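Local coordinates for putative GTP pyrophosphokinase (Streptococcus mutans, PDB 3L9D), which belongs to the RelA/SpoT family and probably transfers pyrophosphate from ATP to GTP, the first step in making the alarmone ppGpp, at residues K66-I71 with V115-D120. Sequence-based numbering, arbitrary orientation.
Sequences KRHSPI and VDDVND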
loop_
_atom_site.group_PDB
_atom_site.type_symbol
_atom_site.label_atom_id
_atom_site.label_comp_id
_atom_site.label_asym_id
_atom_site.label_seq_id
_atom_site.Cartn_x
_atom_site.Cartn_y
_atom_site.Cartn_z
ATOM N N LYS A 66 14.343 -3.776 20.671
ATOM C CA LYS A 66 13.533 -4.867 21.220
ATOM C C LYS A 66 12.089 -4.469 21.581
ATOM O O LYS A 66 11.643 -4.669 22.708
ATOM C CB LYS A 66 14.239 -5.531 22.415
ATOM C CG LYS A 66 15.443 -6.403 22.041
ATOM N N ARG A 67 11.369 -3.926 20.625
ATOM C CA ARG A 67 9.950 -3.615 20.737
ATOM C C ARG A 67 9.172 -4.222 19.586
ATOM O O ARG A 67 9.733 -4.544 18.599
ATOM C CB ARG A 67 9.714 -2.113 20.753
ATOM C CG ARG A 67 10.606 -1.337 21.623
ATOM C CD ARG A 67 10.777 0.044 21.121
ATOM N NE ARG A 67 9.524 0.758 21.025
ATOM C CZ ARG A 67 9.407 1.981 20.559
ATOM N NH1 ARG A 67 10.462 2.617 20.143
ATOM N NH2 ARG A 67 8.232 2.549 20.487
ATOM N N HIS A 68 7.870 -4.362 19.731
ATOM C CA HIS A 68 7.038 -4.779 18.606
ATOM C C HIS A 68 7.106 -3.777 17.455
ATOM O O HIS A 68 7.026 -2.544 17.654
ATOM C CB HIS A 68 5.585 -4.948 19.014
ATOM C CG HIS A 68 4.670 -5.265 17.866
ATOM N ND1 HIS A 68 4.679 -6.482 17.217
ATOM C CD2 HIS A 68 3.710 -4.524 17.263
ATOM C CE1 HIS A 68 3.769 -6.473 16.260
ATOM N NE2 HIS A 68 3.164 -5.298 16.266
ATOM N N SER A 69 7.245 -4.327 16.253
ATOM C CA SER A 69 7.307 -3.551 15.031
ATOM C C SER A 69 5.952 -3.537 14.331
ATOM O O SER A 69 5.403 -4.589 14.019
ATOM C CB SER A 69 8.367 -4.140 14.105
ATOM O OG SER A 69 8.423 -3.447 12.875
ATOM N N PRO A 70 5.420 -2.335 14.073
ATOM C CA PRO A 70 4.148 -2.165 13.362
ATOM C C PRO A 70 4.252 -2.676 11.930
ATOM O O PRO A 70 3.236 -3.027 11.328
ATOM C CB PRO A 70 3.950 -0.644 13.338
ATOM C CG PRO A 70 4.938 -0.098 14.333
ATOM C CD PRO A 70 6.077 -1.048 14.360
ATOM N N ILE A 71 5.472 -2.701 11.391
ATOM C CA ILE A 71 5.686 -3.140 10.020
ATOM C C ILE A 71 6.250 -4.557 10.005
ATOM O O ILE A 71 7.207 -4.863 10.726
ATOM C CB ILE A 71 6.643 -2.200 9.257
ATOM C CG1 ILE A 71 6.085 -0.779 9.182
ATOM C CG2 ILE A 71 6.897 -2.712 7.854
ATOM C CD1 ILE A 71 6.988 0.190 8.405
ATOM N N VAL A 115 -4.651 -5.187 12.655
ATOM C CA VAL A 115 -5.416 -4.020 12.221
ATOM C C VAL A 115 -4.911 -2.787 12.978
ATOM O O VAL A 115 -4.678 -1.718 12.406
ATOM C CB VAL A 115 -6.908 -4.197 12.499
ATOM C CG1 VAL A 115 -7.579 -2.852 12.571
ATOM C CG2 VAL A 115 -7.553 -5.081 11.432
ATOM N N ASP A 116 -4.704 -2.969 14.273
ATOM C CA ASP A 116 -4.263 -1.901 15.138
ATOM C C ASP A 116 -2.916 -1.306 14.725
ATOM O O ASP A 116 -2.678 -0.112 14.948
ATOM C CB ASP A 116 -4.226 -2.400 16.581
ATOM C CG ASP A 116 -5.528 -3.071 16.992
ATOM O OD1 ASP A 116 -5.733 -4.264 16.658
ATOM O OD2 ASP A 116 -6.353 -2.403 17.647
ATOM N N ASP A 117 -2.040 -2.110 14.124
ATOM C CA ASP A 117 -0.725 -1.589 13.730
ATOM C C ASP A 117 -0.779 -0.522 12.625
ATOM O O ASP A 117 0.195 0.199 12.412
ATOM C CB ASP A 117 0.218 -2.713 13.313
ATOM C CG ASP A 117 0.597 -3.610 14.459
ATOM O OD1 ASP A 117 0.787 -3.109 15.588
ATOM O OD2 ASP A 117 0.730 -4.825 14.214
ATOM N N VAL A 118 -1.906 -0.424 11.929
ATOM C CA VAL A 118 -2.071 0.547 10.852
ATOM C C VAL A 118 -1.888 1.996 11.316
ATOM O O VAL A 118 -1.190 2.782 10.659
ATOM C CB VAL A 118 -3.453 0.413 10.152
ATOM C CG1 VAL A 118 -3.640 1.506 9.053
ATOM C CG2 VAL A 118 -3.649 -0.997 9.587
ATOM N N ASN A 119 -2.514 2.361 12.436
ATOM C CA ASN A 119 -2.410 3.734 12.932
ATOM C C ASN A 119 -0.996 4.071 13.400
ATOM O O ASN A 119 -0.541 5.210 13.253
ATOM C CB ASN A 119 -3.444 4.034 14.027
ATOM C CG ASN A 119 -4.871 4.163 13.478
ATOM O OD1 ASN A 119 -5.087 4.560 12.323
ATOM N ND2 ASN A 119 -5.858 3.828 14.317
ATOM N N ASP A 120 -0.290 3.087 13.949
ATOM C CA ASP A 120 1.104 3.307 14.330
ATOM C C ASP A 120 1.973 3.548 13.083
ATOM O O ASP A 120 2.760 4.494 13.038
ATOM C CB ASP A 120 1.648 2.160 15.185
ATOM C CG ASP A 120 0.812 1.913 16.435
ATOM O OD1 ASP A 120 0.334 2.900 17.050
ATOM O OD2 ASP A 120 0.635 0.725 16.800
#
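A chi1 of 175° swings the His68 ring away from its own backbone N and out to Asp117, whose CG stands beside its backbone N, opposite the carbonyl carbon; imidazole and carboxylate approach from opposite directions, and the carboxylate lies at the edge of the ring. His68 NE2 gives its N-H to Asp117 OD2 at 3.2 Å, a nearly straight bond (169°) in which the acceptor lies in the plane of the ring. The carboxylate receives it on the syn side of OD2, but NE2 stands clearly out of the carboxylate plane. The planes of the two flat groups are inclined by 32°. NE2 also makes a weak second hydrogen bond to OD1 of Asp117 at 3.3 Å, far from straight. Beyond this polar link, Pro70 lies against the N-terminal part of helix 117-126: its carbonyl O is 3.6 Å from Asp117 CB, and its ring CB sits 4.1 Å from Asp120 CB. Within the loop, Ser69 OG donates to Ile71 O at 2.8 Å. The contact thus joins the loop between helix 42-64 and strand 73-78 to the N-terminal part of the helix that follows strand 106-112, while Lys227 of helix 223-230 touches both His68 and Asp117. Asp117 OD2 also accepts the backbone N-H of Phe114, which ties the carboxylate to its own chain and leaves it well placed for the imidazole. A carboxylate this near may favour a protonated His68, although the neighbouring Lys227 could weigh against it, and a neutral imidazole with its proton on NE2 would make the same bond.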